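Long-range contacts in Ice-binding protein isoform1a (Antarctomyces psychrotrophicus, PDB 7BWX), which binds to ice through a right-handed beta-helix, probably by recognising specific water molecules located in the ice prism planes: residues V125-L130 with N152-V157; T72-G77 with N172-A177; L80-D85 with V101-S106. The protein carries 1 engineered substitution. All coordinates share one frame; numbering follows the deposited sequence.

The first segment of contact 2, 72-77, lies on helix 61-79, and its partner 172-177 comes only after two smaller loops have closed. Directly after the helix the chain enters 80-85, and contact 3 closes its loop one turn later at 101-106. Contact 1 then opens at 125-130 and closes at 152-157. Contacts 3 and 1 are therefore in series, neither crossing the other, and both are enclosed by contact 2. Strands 84-85, 100-104, 126-130, 153-157 and 172-175 follow one another as parallel neighbours on one flank of the beta-helix; contacts 3 and 1 join successive coils along it, while contact 2 packs helix 61-79 lengthwise against it.

Contact 1: V125-L130 with N152-V157; sequences VWVFQL and NVFWIV
Phe128 and Trp155 project the same way from neighbouring strands and lie side by side as an offset stack, the phenyl and the six-membered indole ring only 10° from parallel with centroids 4.3 Å apart. The overlap is partial: Trp155 CZ3 lies over the rim of the phenyl face, 3.4 Å from Phe128 CG. In both residues CG stands anti to the carbonyl carbon (chi1 -68° and -57°), which starts the two rings off in matching directions. Leu130 CD1 meets the indole edge at Trp155 CE3, 4.1 Å away, and Trp126 CE3 approaches Val153 CG2 obliquely at 3.7 Å. Leu114 and Leu116 of strand 113-117 pack on this face, where large apolar groups suit the interior; the indole N-H groups of Trp126 and Trp155 are satisfied by Phe97 O and Glu170 O. On the other face Val127 CG1 touches Ile156 CG1 at 3.7 Å, while Phe154 lays its ring edge near Trp126 O. Five backbone hydrogen bonds run between the strands, from Trp126 N to Asn152 O at one end to Leu130 N to Ile156 O at the other. Such in-register parallel pairing joins successive coils of a beta-solenoid, here a right-handed beta-helix.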
loop_
_atom_site.group_PDB
_atom_site.type_symbol
_atom_site.label_atom_id
_atom_site.label_comp_id
_atom_site.label_asym_id
_atom_site.label_seq_id
_atom_site.Cartn_x
_atom_site.Cartn_y
_atom_site.Cartn_z
ATOM N N VAL A 125 6.956 12.100 7.205
ATOM C CA VAL A 125 6.293 11.465 6.034
ATOM C C VAL A 125 7.336 10.777 5.172
ATOM O O VAL A 125 8.464 11.325 4.993
ATOM C CB VAL A 125 5.460 12.501 5.253
ATOM C CG1 VAL A 125 4.978 11.929 3.938
ATOM C CG2 VAL A 125 4.301 12.989 6.087
ATOM N N TRP A 126 6.986 9.578 4.671
ATOM C CA TRP A 126 7.761 8.823 3.676
ATOM C C TRP A 126 6.922 8.677 2.401
ATOM O O TRP A 126 5.772 8.177 2.459
ATOM C CB TRP A 126 8.191 7.451 4.156
ATOM C CG TRP A 126 9.142 7.447 5.305
ATOM C CD1 TRP A 126 10.493 7.244 5.287
ATOM C CD2 TRP A 126 8.780 7.670 6.668
ATOM N NE1 TRP A 126 10.988 7.321 6.561
ATOM C CE2 TRP A 126 9.954 7.557 7.430
ATOM C CE3 TRP A 126 7.581 7.934 7.301
ATOM C CZ2 TRP A 126 9.945 7.744 8.813
ATOM C CZ3 TRP A 126 7.563 8.088 8.665
ATOM C CH2 TRP A 126 8.733 8.003 9.408
ATOM N N VAL A 127 7.506 9.054 1.280
ATOM C CA VAL A 127 6.923 8.778 -0.059
ATOM C C VAL A 127 8.000 8.047 -0.838
ATOM O O VAL A 127 9.055 8.648 -1.118
ATOM C CB VAL A 127 6.440 10.041 -0.787
ATOM C CG1 VAL A 127 5.832 9.642 -2.113
ATOM C CG2 VAL A 127 5.497 10.862 0.030
ATOM N N PHE A 128 7.759 6.776 -1.130
ATOM C CA PHE A 128 8.611 5.970 -1.993
ATOM C C PHE A 128 8.069 6.077 -3.406
ATOM O O PHE A 128 7.021 5.499 -3.687
ATOM C CB PHE A 128 8.718 4.563 -1.440
ATOM C CG PHE A 128 9.474 4.525 -0.131
ATOM C CD1 PHE A 128 10.854 4.391 -0.115
ATOM C CD2 PHE A 128 8.799 4.596 1.070
ATOM C CE1 PHE A 128 11.556 4.387 1.089
ATOM C CE2 PHE A 128 9.479 4.549 2.279
ATOM C CZ PHE A 128 10.865 4.453 2.283
ATOM N N GLN A 129 8.860 6.705 -4.272
ATOM C CA GLN A 129 8.539 6.888 -5.709
ATOM C C GLN A 129 9.226 5.753 -6.441
ATOM O O GLN A 129 10.454 5.887 -6.759
ATOM C CB GLN A 129 8.970 8.269 -6.212
ATOM C CG GLN A 129 8.360 9.417 -5.437
ATOM C CD GLN A 129 8.856 10.738 -5.969
ATOM O OE1 GLN A 129 10.066 10.913 -6.150
ATOM N NE2 GLN A 129 7.945 11.675 -6.190
ATOM N N LEU A 130 8.517 4.644 -6.625
ATOM C CA LEU A 130 9.056 3.432 -7.273
ATOM C C LEU A 130 8.618 3.453 -8.738
ATOM O O LEU A 130 7.437 3.321 -9.022
ATOM C CB LEU A 130 8.581 2.196 -6.509
ATOM C CG LEU A 130 8.777 2.255 -4.992
ATOM C CD1 LEU A 130 8.346 0.967 -4.313
ATOM C CD2 LEU A 130 10.220 2.567 -4.614
ATOM N N ASN A 152 1.523 7.585 7.589
ATOM C CA ASN A 152 2.350 8.657 6.979
ATOM C C ASN A 152 3.385 8.059 6.032
ATOM O O ASN A 152 4.312 8.798 5.619
ATOM C CB ASN A 152 3.047 9.523 8.042
ATOM C CG ASN A 152 2.105 10.425 8.818
ATOM O OD1 ASN A 152 0.973 10.664 8.424
ATOM N ND2 ASN A 152 2.617 11.000 9.888
ATOM N N VAL A 153 3.177 6.808 5.606
ATOM C CA VAL A 153 4.058 6.078 4.686
ATOM C C VAL A 153 3.271 5.781 3.417
ATOM O O VAL A 153 2.163 5.251 3.545
ATOM C CB VAL A 153 4.533 4.792 5.374
ATOM C CG1 VAL A 153 5.344 3.956 4.425
ATOM C CG2 VAL A 153 5.301 5.113 6.648
ATOM N N PHE A 154 3.817 6.141 2.261
ATOM C CA PHE A 154 3.179 5.987 0.928
ATOM C C PHE A 154 4.149 5.268 0.004
ATOM O O PHE A 154 5.293 5.756 -0.226
ATOM C CB PHE A 154 2.803 7.371 0.394
ATOM C CG PHE A 154 1.888 8.108 1.329
ATOM C CD1 PHE A 154 0.518 7.924 1.251
ATOM C CD2 PHE A 154 2.393 8.962 2.288
ATOM C CE1 PHE A 154 -0.343 8.584 2.113
ATOM C CE2 PHE A 154 1.532 9.605 3.166
ATOM C CZ PHE A 154 0.168 9.421 3.075
ATOM N N TRP A 155 3.719 4.123 -0.486
ATOM C CA TRP A 155 4.415 3.319 -1.503
ATOM C C TRP A 155 3.765 3.628 -2.863
ATOM O O TRP A 155 2.646 3.162 -3.108
ATOM C CB TRP A 155 4.312 1.833 -1.177
ATOM C CG TRP A 155 4.863 1.518 0.170
ATOM C CD1 TRP A 155 4.188 1.407 1.361
ATOM C CD2 TRP A 155 6.254 1.391 0.479
ATOM N NE1 TRP A 155 5.074 1.153 2.375
ATOM C CE2 TRP A 155 6.346 1.125 1.862
ATOM C CE3 TRP A 155 7.410 1.369 -0.306
ATOM C CZ2 TRP A 155 7.576 0.937 2.492
ATOM C CZ3 TRP A 155 8.623 1.216 0.318
ATOM C CH2 TRP A 155 8.697 1.016 1.703
ATOM N N ILE A 156 4.374 4.506 -3.638
ATOM C CA ILE A 156 3.823 4.957 -4.948
ATOM C C ILE A 156 4.430 4.048 -5.998
ATOM O O ILE A 156 5.657 4.206 -6.354
ATOM C CB ILE A 156 4.093 6.447 -5.206
ATOM C CG1 ILE A 156 3.686 7.325 -4.032
ATOM C CG2 ILE A 156 3.410 6.873 -6.497
ATOM C CD1 ILE A 156 2.242 7.231 -3.650
ATOM N N VAL A 157 3.691 3.000 -6.343
ATOM C CA VAL A 157 4.220 1.903 -7.184
ATOM C C VAL A 157 3.851 2.194 -8.649
ATOM O O VAL A 157 2.623 2.145 -9.000
ATOM C CB VAL A 157 3.691 0.564 -6.689
ATOM C CG1 VAL A 157 4.170 -0.578 -7.560
ATOM C CG2 VAL A 157 4.074 0.309 -5.221
#

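Contact 2: T72-G77 with N172-A177; sequences TAFVAG and NVIANA
Ala73 and Phe74 carry the helix side of this contact, meeting Ile174 and Asn176 where helix 61-79 packs against a flank of the beta-helix. In this fold the strands run across the long axis of the solenoid, and the helix lies alongside it; the helical segment accordingly crosses strand 172-175 at 89°, with axes 8.8 Å apart. The packing is apolar at its centre, and no hydrogen bond joins the two segments, although Arg71, just before 72-77, donates from NH1 to Ala175 O.

Ala73 comes first. Its CB points toward the strand and rests 4.1 Å from Ile174 CD1, a small methyl that lets the helix sit close; Leu11 touches both residues. Phe74 follows with the main interaction. CG anti to the backbone N (chi1 -177°) carries the ring away from the helix to the strand, and the side chain slides past that of Ile174 in the opposite direction, Phe74 CB lying 3.9 Å from Ile174 CG2. Further out, the edge of the ring is turned to the backbone: Ile174 O lies near the ring plane, 3.5 Å from Phe74 CD1, an approach that suits the slightly positive rim of a phenyl group. The far end of the ring reaches Asn176, with Phe74 CZ 3.6 Å from Asn176 CB and Phe74 CE2 3.5 Å from Asn176 OD1. Ring and amide planes are 31° apart, and the polar Asn176 suits this outer, exposed end of the contact. Ile156 of the neighbouring strand also packs on Phe74.

One helical turn beyond Ala73, Gly77 is buried. Its carbonyl oxygen receives a hydrogen bond from Gln129 NE2, while Gly77 N donates to Ala73 O at 2.8 Å.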
loop_
_atom_site.group_PDB
_atom_site.type_symbol
_atom_site.label_atom_id
_atom_site.label_comp_id
_atom_site.label_asym_id
_atom_site.label_seq_id
_atom_site.Cartn_x
_atom_site.Cartn_y
_atom_site.Cartn_z
ATOM N N THR A 72 -5.769 10.698 -7.633
ATOM C CA THR A 72 -5.291 12.068 -7.353
ATOM C C THR A 72 -4.022 11.982 -6.472
ATOM O O THR A 72 -3.012 12.689 -6.711
ATOM C CB THR A 72 -6.401 12.892 -6.704
ATOM O OG1 THR A 72 -7.548 12.940 -7.580
ATOM C CG2 THR A 72 -5.939 14.295 -6.340
ATOM N N ALA A 73 -4.062 11.134 -5.453
ATOM C CA ALA A 73 -2.921 10.930 -4.539
ATOM C C ALA A 73 -1.772 10.292 -5.312
ATOM O O ALA A 73 -0.619 10.671 -5.061
ATOM C CB ALA A 73 -3.361 10.098 -3.342
ATOM N N PHE A 74 -2.040 9.313 -6.193
ATOM C CA PHE A 74 -0.984 8.673 -7.011
ATOM C C PHE A 74 -0.238 9.745 -7.805
ATOM O O PHE A 74 1.011 9.788 -7.821
ATOM C CB PHE A 74 -1.569 7.612 -7.934
ATOM C CG PHE A 74 -0.539 6.876 -8.737
ATOM C CD1 PHE A 74 0.168 5.818 -8.187
ATOM C CD2 PHE A 74 -0.233 7.283 -10.020
ATOM C CE1 PHE A 74 1.143 5.170 -8.922
ATOM C CE2 PHE A 74 0.708 6.603 -10.766
ATOM C CZ PHE A 74 1.423 5.573 -10.207
ATOM N N VAL A 75 -0.996 10.574 -8.492
ATOM C CA VAL A 75 -0.441 11.631 -9.383
ATOM C C VAL A 75 0.375 12.606 -8.520
ATOM O O VAL A 75 1.528 12.927 -8.918
ATOM C CB VAL A 75 -1.545 12.331 -10.183
ATOM C CG1 VAL A 75 -1.020 13.595 -10.859
ATOM C CG2 VAL A 75 -2.131 11.368 -11.211
ATOM N N ALA A 76 -0.154 13.013 -7.374
ATOM C CA ALA A 76 0.539 13.977 -6.478
ATOM C C ALA A 76 1.836 13.332 -5.948
ATOM O O ALA A 76 2.881 13.985 -5.902
ATOM C CB ALA A 76 -0.379 14.389 -5.350
ATOM N N GLY A 77 1.776 12.044 -5.635
ATOM C CA GLY A 77 2.910 11.266 -5.112
ATOM C C GLY A 77 4.023 11.214 -6.128
ATOM O O GLY A 77 5.190 11.416 -5.727
ATOM N N ASN A 172 0.594 2.913 3.034
ATOM C CA ASN A 172 -0.437 3.007 1.962
ATOM C C ASN A 172 0.229 2.662 0.633
ATOM O O ASN A 172 1.143 3.366 0.212
ATOM C CB ASN A 172 -1.067 4.396 2.003
ATOM C CG ASN A 172 -1.712 4.698 3.337
ATOM O OD1 ASN A 172 -2.612 3.974 3.769
ATOM N ND2 ASN A 172 -1.275 5.772 3.979
ATOM N N VAL A 173 -0.161 1.536 0.066
ATOM C CA VAL A 173 0.323 1.054 -1.223
ATOM C C VAL A 173 -0.641 1.633 -2.251
ATOM O O VAL A 173 -1.787 1.208 -2.271
ATOM C CB VAL A 173 0.390 -0.470 -1.295
ATOM C CG1 VAL A 173 0.918 -0.906 -2.651
ATOM C CG2 VAL A 173 1.237 -1.075 -0.160
ATOM N N ILE A 174 -0.148 2.556 -3.070
ATOM C CA ILE A 174 -0.901 3.177 -4.187
ATOM C C ILE A 174 -0.216 2.767 -5.478
ATOM O O ILE A 174 0.838 3.289 -5.814
ATOM C CB ILE A 174 -1.005 4.684 -4.003
ATOM C CG1 ILE A 174 -1.303 5.042 -2.550
ATOM C CG2 ILE A 174 -2.053 5.202 -4.966
ATOM C CD1 ILE A 174 -1.486 6.548 -2.331
ATOM N N ALA A 175 -0.709 1.704 -6.072
ATOM C CA ALA A 175 -0.117 1.136 -7.289
ATOM C C ALA A 175 -0.859 1.634 -8.532
ATOM O O ALA A 175 -2.081 1.696 -8.524
ATOM C CB ALA A 175 -0.180 -0.354 -7.218
ATOM N N ASN A 176 -0.121 1.829 -9.611
ATOM C CA ASN A 176 -0.684 2.234 -10.915
ATOM C C ASN A 176 -1.541 1.109 -11.471
ATOM O O ASN A 176 -2.584 1.393 -12.059
ATOM C CB ASN A 176 0.432 2.549 -11.870
ATOM C CG ASN A 176 -0.086 3.198 -13.131
ATOM O OD1 ASN A 176 -0.650 4.272 -13.043
ATOM N ND2 ASN A 176 0.087 2.519 -14.259
ATOM N N ALA A 177 -1.142 -0.134 -11.245
ATOM C CA ALA A 177 -1.816 -1.318 -11.807
ATOM C C ALA A 177 -2.114 -2.328 -10.674
ATOM O O ALA A 177 -2.889 -1.985 -9.789
ATOM C CB ALA A 177 -0.963 -1.858 -12.901
#

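Contact 3: L80-D85 with V101-S106; sequences LIATVD and VYKYDS
Lys103 meets Ala82 and Asp85 at the end of a flank of the beta-helix, where short strand 84-85 pairs in parallel with strand 100-104. Lys103 CB touches the small Ala82 CB at 3.6 Å. The chain then runs out extended, CG anti to the backbone N (chi1 172°), before bending at chi3 (88°) and chi4. Lys103 CE comes 3.5 Å from Asp85 OD1, and the ammonium NZ ends between two acids. It forms a salt bridge with Asp85 OD1 at 3.1 Å, arriving 56° out of the carboxylate plane, and a second with Asp105 OD1, which offers its syn lone pair. Asp85 OD1 is also bound by Ala87 N. A leucine in place of Lys103 would probably leave the carboxylates of Asp85 and Asp105 close together with no shared positive charge to offset their repulsion.

On the opposite face Val84 and Tyr102 lie side by side, Val84 CG2 3.6 Å from Tyr102 CE2; a branched valine fits well beside the flat ring, whose hydroxyl bonds to Val98 O. Lys103 N donates to Val84 O at 2.9 Å. At the start of the pairing Val101 O accepts from both Thr83 N and Val84 N, a double grip made possible by the turn at Thr83. Threonine suits that turn because its side chain can take a backbone donor: Val101 N gives a hydrogen bond to Thr83 OG1 at 3.0 Å.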
loop_
_atom_site.group_PDB
_atom_site.type_symbol
_atom_site.label_atom_id
_atom_site.label_comp_id
_atom_site.label_asym_id
_atom_site.label_seq_id
_atom_site.Cartn_x
_atom_site.Cartn_y
_atom_site.Cartn_z
ATOM N N LEU A 80 5.807 14.791 -6.664
ATOM C CA LEU A 80 6.672 15.352 -5.603
ATOM C C LEU A 80 8.128 15.408 -6.076
ATOM O O LEU A 80 8.639 14.437 -6.706
ATOM C CB LEU A 80 6.564 14.517 -4.325
ATOM C CG LEU A 80 5.275 14.658 -3.519
ATOM C CD1 LEU A 80 5.258 13.609 -2.415
ATOM C CD2 LEU A 80 5.108 16.060 -2.919
ATOM N N ILE A 81 8.827 16.459 -5.665
ATOM C CA ILE A 81 10.303 16.541 -5.856
ATOM C C ILE A 81 10.965 15.623 -4.819
ATOM O O ILE A 81 10.679 15.779 -3.661
ATOM C CB ILE A 81 10.815 18.000 -5.742
ATOM C CG1 ILE A 81 10.032 18.976 -6.632
ATOM C CG2 ILE A 81 12.293 18.057 -6.075
ATOM C CD1 ILE A 81 10.108 18.620 -8.110
ATOM N N ALA A 82 11.865 14.750 -5.252
ATOM C CA ALA A 82 12.579 13.782 -4.398
ATOM C C ALA A 82 13.515 14.566 -3.472
ATOM O O ALA A 82 13.976 15.646 -3.876
ATOM C CB ALA A 82 13.295 12.760 -5.235
ATOM N N THR A 83 13.632 14.142 -2.218
ATOM C CA THR A 83 14.640 14.656 -1.273
ATOM C C THR A 83 15.837 13.718 -1.308
ATOM O O THR A 83 16.899 14.171 -0.913
ATOM C CB THR A 83 14.083 14.787 0.144
ATOM O OG1 THR A 83 13.717 13.482 0.609
ATOM C CG2 THR A 83 12.932 15.765 0.186
ATOM N N VAL A 84 15.660 12.458 -1.716
ATOM C CA VAL A 84 16.764 11.473 -1.847
ATOM C C VAL A 84 16.618 10.766 -3.183
ATOM O O VAL A 84 15.589 10.054 -3.405
ATOM C CB VAL A 84 16.766 10.450 -0.700
ATOM C CG1 VAL A 84 17.878 9.437 -0.862
ATOM C CG2 VAL A 84 16.803 11.098 0.675
ATOM N N ASP A 85 17.623 10.887 -4.034
ATOM C CA ASP A 85 17.647 10.198 -5.334
ATOM C C ASP A 85 18.423 8.896 -5.174
ATOM O O ASP A 85 19.634 8.991 -4.967
ATOM C CB ASP A 85 18.233 11.124 -6.397
ATOM C CG ASP A 85 18.283 10.535 -7.792
ATOM O OD1 ASP A 85 17.853 9.390 -7.982
ATOM O OD2 ASP A 85 18.766 11.244 -8.685
ATOM N N VAL A 101 11.165 11.966 0.477
ATOM C CA VAL A 101 10.650 11.501 -0.828
ATOM C C VAL A 101 11.824 10.817 -1.497
ATOM O O VAL A 101 12.817 11.517 -1.892
ATOM C CB VAL A 101 10.063 12.692 -1.611
ATOM C CG1 VAL A 101 9.400 12.268 -2.921
ATOM C CG2 VAL A 101 9.095 13.458 -0.736
ATOM N N TYR A 102 11.764 9.500 -1.593
ATOM C CA TYR A 102 12.860 8.647 -2.107
ATOM C C TYR A 102 12.506 8.218 -3.528
ATOM O O TYR A 102 11.446 7.542 -3.732
ATOM C CB TYR A 102 13.023 7.413 -1.219
ATOM C CG TYR A 102 13.542 7.730 0.159
ATOM C CD1 TYR A 102 12.730 8.206 1.160
ATOM C CD2 TYR A 102 14.881 7.538 0.465
ATOM C CE1 TYR A 102 13.220 8.492 2.427
ATOM C CE2 TYR A 102 15.408 7.894 1.692
ATOM C CZ TYR A 102 14.574 8.344 2.684
ATOM O OH TYR A 102 15.106 8.677 3.898
ATOM N N LYS A 103 13.343 8.601 -4.488
ATOM C CA LYS A 103 13.146 8.275 -5.918
ATOM C C LYS A 103 13.944 7.039 -6.276
ATOM O O LYS A 103 15.217 7.039 -6.160
ATOM C CB LYS A 103 13.506 9.497 -6.772
ATOM C CG LYS A 103 13.535 9.275 -8.276
ATOM C CD LYS A 103 13.635 10.589 -9.066
ATOM C CE LYS A 103 15.051 11.051 -9.301
ATOM N NZ LYS A 103 15.779 10.122 -10.208
ATOM N N TYR A 104 13.260 6.032 -6.798
ATOM C CA TYR A 104 13.862 4.818 -7.369
ATOM C C TYR A 104 13.477 4.712 -8.835
ATOM O O TYR A 104 12.236 4.632 -9.147
ATOM C CB TYR A 104 13.427 3.574 -6.595
ATOM C CG TYR A 104 13.972 3.495 -5.186
ATOM C CD1 TYR A 104 13.386 4.188 -4.144
ATOM C CD2 TYR A 104 15.078 2.719 -4.901
ATOM C CE1 TYR A 104 13.875 4.132 -2.848
ATOM C CE2 TYR A 104 15.575 2.631 -3.607
ATOM C CZ TYR A 104 14.986 3.349 -2.583
ATOM O OH TYR A 104 15.482 3.225 -1.319
ATOM N N ASP A 105 14.474 4.598 -9.722
ATOM C CA ASP A 105 14.226 4.616 -11.180
ATOM C C ASP A 105 13.909 3.240 -11.720
ATOM O O ASP A 105 13.475 3.167 -12.864
ATOM C CB ASP A 105 15.433 5.109 -11.964
ATOM C CG ASP A 105 15.919 6.461 -11.519
ATOM O OD1 ASP A 105 15.068 7.304 -11.150
ATOM O OD2 ASP A 105 17.167 6.658 -11.574
ATOM N N SER A 106 14.142 2.160 -10.989
ATOM C CA SER A 106 13.908 0.834 -11.581
ATOM C C SER A 106 13.250 -0.103 -10.548
ATOM O O SER A 106 12.907 0.379 -9.468
ATOM C CB SER A 106 15.233 0.366 -12.158
ATOM O OG SER A 106 16.159 0.131 -11.114
#